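Local coordinates for pili retraction protein PilT (Thermus thermophilus, PDB 5FL3) that binds ADP and probably hydrolyses ATP to drive retraction of type IV pili, at residues Y161-I166 and D206-M211. Sequence-based numbering, arbitrary orientation.
Sequences YAKNII and DPDVIM
Asn164 meets 206-211 through its main chain and its side-chain amide at once. Its CB lies near the carbonyl oxygen of Asp206 and within van der Waals reach of Asp208 OD2; CG, anti to the backbone N (chi1 -173°), continues past the same carbonyl, and ND2 at the tip donates to Asp206 O over 2.9 Å. That oxygen lies close to the amide plane of Asn164, whereas ND2 sits well above the carbonyl plane of Asp206. The backbone N of Asn164 gives a nearly straight 2.7 Å bond to Asp208 OD2, on the anti lone pair of the carboxylate, while Asn164 O accepts from both Asp208 N (2.8 Å) and Val209 N (3.1 Å). Lys163 CB and CG lie against Asp208 CB and OD2, the two side chains crossing at about a right angle. An alanine in place of Asp208 would probably leave the backbone N-H of Asn164 without its carboxylate acceptor and Lys163 without the carboxylate's share of that packing.

From there on the two segments run as neighbouring parallel strands, 164-169 and 209-212, in the mixed sheet of the P-loop NTPase domain. Ile166 N donates to Val209 O over 2.8 Å, and Met211 N returns a bond of equal length to Ile166 O. Ile165 and Val209 point the same way, CG1 against CB at 3.9 Å, on the face where helix 146-160 covers Ile165. On the other face, Ile166 extends CD1 onto Pro207 CB (3.5 Å), and helix 195-202 packs over Ile166 and Ile210. Met211 turns its end away from 161-166, onto Leu150 and Ile154 of the helix that follows the ADP-binding P-loop.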
loop_
_atom_site.group_PDB
_atom_site.type_symbol
_atom_site.label_atom_id
_atom_site.label_comp_id
_atom_site.label_asym_id
_atom_site.label_seq_id
_atom_site.Cartn_x
_atom_site.Cartn_y
_atom_site.Cartn_z
ATOM N N TYR A 161 18.319 2.431 -11.741
ATOM C CA TYR A 161 18.164 1.568 -12.914
ATOM C C TYR A 161 17.501 2.289 -14.084
ATOM O O TYR A 161 16.652 3.144 -13.890
ATOM C CB TYR A 161 17.346 0.328 -12.568
ATOM C CG TYR A 161 17.935 -0.560 -11.495
ATOM C CD1 TYR A 161 18.856 -1.546 -11.811
ATOM C CD2 TYR A 161 17.541 -0.438 -10.170
ATOM C CE1 TYR A 161 19.382 -2.374 -10.833
ATOM C CE2 TYR A 161 18.055 -1.257 -9.190
ATOM C CZ TYR A 161 18.979 -2.226 -9.525
ATOM O OH TYR A 161 19.499 -3.048 -8.546
ATOM N N ALA A 162 17.888 1.944 -15.305
ATOM C CA ALA A 162 17.262 2.542 -16.483
ATOM C C ALA A 162 16.190 1.596 -17.037
ATOM O O ALA A 162 16.460 0.757 -17.890
ATOM C CB ALA A 162 18.300 2.865 -17.541
ATOM N N LYS A 163 14.974 1.747 -16.532
ATOM C CA LYS A 163 13.910 0.816 -16.833
ATOM C C LYS A 163 12.606 1.497 -17.208
ATOM O O LYS A 163 12.388 2.687 -16.946
ATOM C CB LYS A 163 13.690 -0.109 -15.633
ATOM C CG LYS A 163 14.726 -1.212 -15.564
ATOM C CD LYS A 163 14.789 -1.838 -14.201
ATOM C CE LYS A 163 15.936 -2.850 -14.132
ATOM N NZ LYS A 163 15.596 -4.149 -14.787
ATOM N N ASN A 164 11.735 0.735 -17.847
ATOM C CA ASN A 164 10.400 1.226 -18.075
ATOM C C ASN A 164 9.441 0.654 -17.010
ATOM O O ASN A 164 9.165 -0.545 -16.968
ATOM C CB ASN A 164 9.955 0.872 -19.480
ATOM C CG ASN A 164 8.652 1.506 -19.833
ATOM O OD1 ASN A 164 8.374 2.647 -19.429
ATOM N ND2 ASN A 164 7.820 0.775 -20.576
ATOM N N ILE A 165 8.958 1.522 -16.138
ATOM C CA ILE A 165 8.107 1.135 -15.017
ATOM C C ILE A 165 6.686 1.580 -15.263
ATOM O O ILE A 165 6.432 2.782 -15.392
ATOM C CB ILE A 165 8.567 1.771 -13.709
ATOM C CG1 ILE A 165 10.011 1.363 -13.362
ATOM C CG2 ILE A 165 7.617 1.426 -12.620
ATOM C CD1 ILE A 165 10.618 2.239 -12.241
ATOM N N ILE A 166 5.766 0.617 -15.325
ATOM C CA ILE A 166 4.360 0.906 -15.592
ATOM C C ILE A 166 3.509 0.504 -14.397
ATOM O O ILE A 166 3.475 -0.663 -13.998
ATOM C CB ILE A 166 3.867 0.175 -16.851
ATOM C CG1 ILE A 166 4.821 0.459 -18.024
ATOM C CG2 ILE A 166 2.420 0.564 -17.182
ATOM C CD1 ILE A 166 4.442 -0.263 -19.308
ATOM N N ASP A 206 6.239 -2.622 -23.703
ATOM C CA ASP A 206 7.658 -2.853 -23.449
ATOM C C ASP A 206 8.089 -2.476 -22.008
ATOM O O ASP A 206 8.976 -1.644 -21.806
ATOM C CB ASP A 206 8.481 -2.082 -24.475
ATOM C CG ASP A 206 9.970 -2.413 -24.411
ATOM O OD1 ASP A 206 10.324 -3.588 -24.203
ATOM O OD2 ASP A 206 10.789 -1.483 -24.549
ATOM N N PRO A 207 7.460 -3.095 -20.995
ATOM C CA PRO A 207 7.826 -2.734 -19.631
ATOM C C PRO A 207 8.969 -3.591 -19.079
ATOM O O PRO A 207 9.129 -4.717 -19.509
ATOM C CB PRO A 207 6.533 -3.015 -18.870
ATOM C CG PRO A 207 6.027 -4.230 -19.530
ATOM C CD PRO A 207 6.368 -4.090 -20.997
ATOM N N ASP A 208 9.734 -3.070 -18.128
ATOM C CA ASP A 208 10.598 -3.920 -17.300
ATOM C C ASP A 208 9.922 -4.223 -15.963
ATOM O O ASP A 208 10.036 -5.336 -15.426
ATOM C CB ASP A 208 11.951 -3.260 -17.033
ATOM C CG ASP A 208 12.669 -2.878 -18.303
ATOM O OD1 ASP A 208 13.162 -3.799 -18.995
ATOM O OD2 ASP A 208 12.729 -1.664 -18.604
ATOM N N VAL A 209 9.237 -3.212 -15.423
ATOM C CA VAL A 209 8.609 -3.327 -14.119
ATOM C C VAL A 209 7.158 -2.964 -14.251
ATOM O O VAL A 209 6.832 -1.899 -14.796
ATOM C CB VAL A 209 9.276 -2.412 -13.064
ATOM C CG1 VAL A 209 8.675 -2.669 -11.683
ATOM C CG2 VAL A 209 10.792 -2.638 -13.049
ATOM N N ILE A 210 6.287 -3.856 -13.779
ATOM C CA ILE A 210 4.862 -3.567 -13.737
ATOM C C ILE A 210 4.333 -3.603 -12.300
ATOM O O ILE A 210 4.494 -4.579 -11.575
ATOM C CB ILE A 210 4.043 -4.558 -14.599
ATOM C CG1 ILE A 210 4.587 -4.624 -16.028
ATOM C CG2 ILE A 210 2.541 -4.191 -14.573
ATOM C CD1 ILE A 210 3.942 -5.723 -16.870
ATOM N N MET A 211 3.699 -2.518 -11.892
ATOM C CA MET A 211 3.067 -2.479 -10.588
ATOM C C MET A 211 1.559 -2.474 -10.761
ATOM O O MET A 211 1.004 -1.595 -11.411
ATOM C CB MET A 211 3.530 -1.258 -9.799
ATOM C CG MET A 211 3.179 -1.329 -8.329
ATOM S SD MET A 211 1.639 -0.497 -7.924
ATOM C CE MET A 211 2.260 1.161 -7.663
HETATM O O HOH W 1 12.850 -6.022 -14.766
#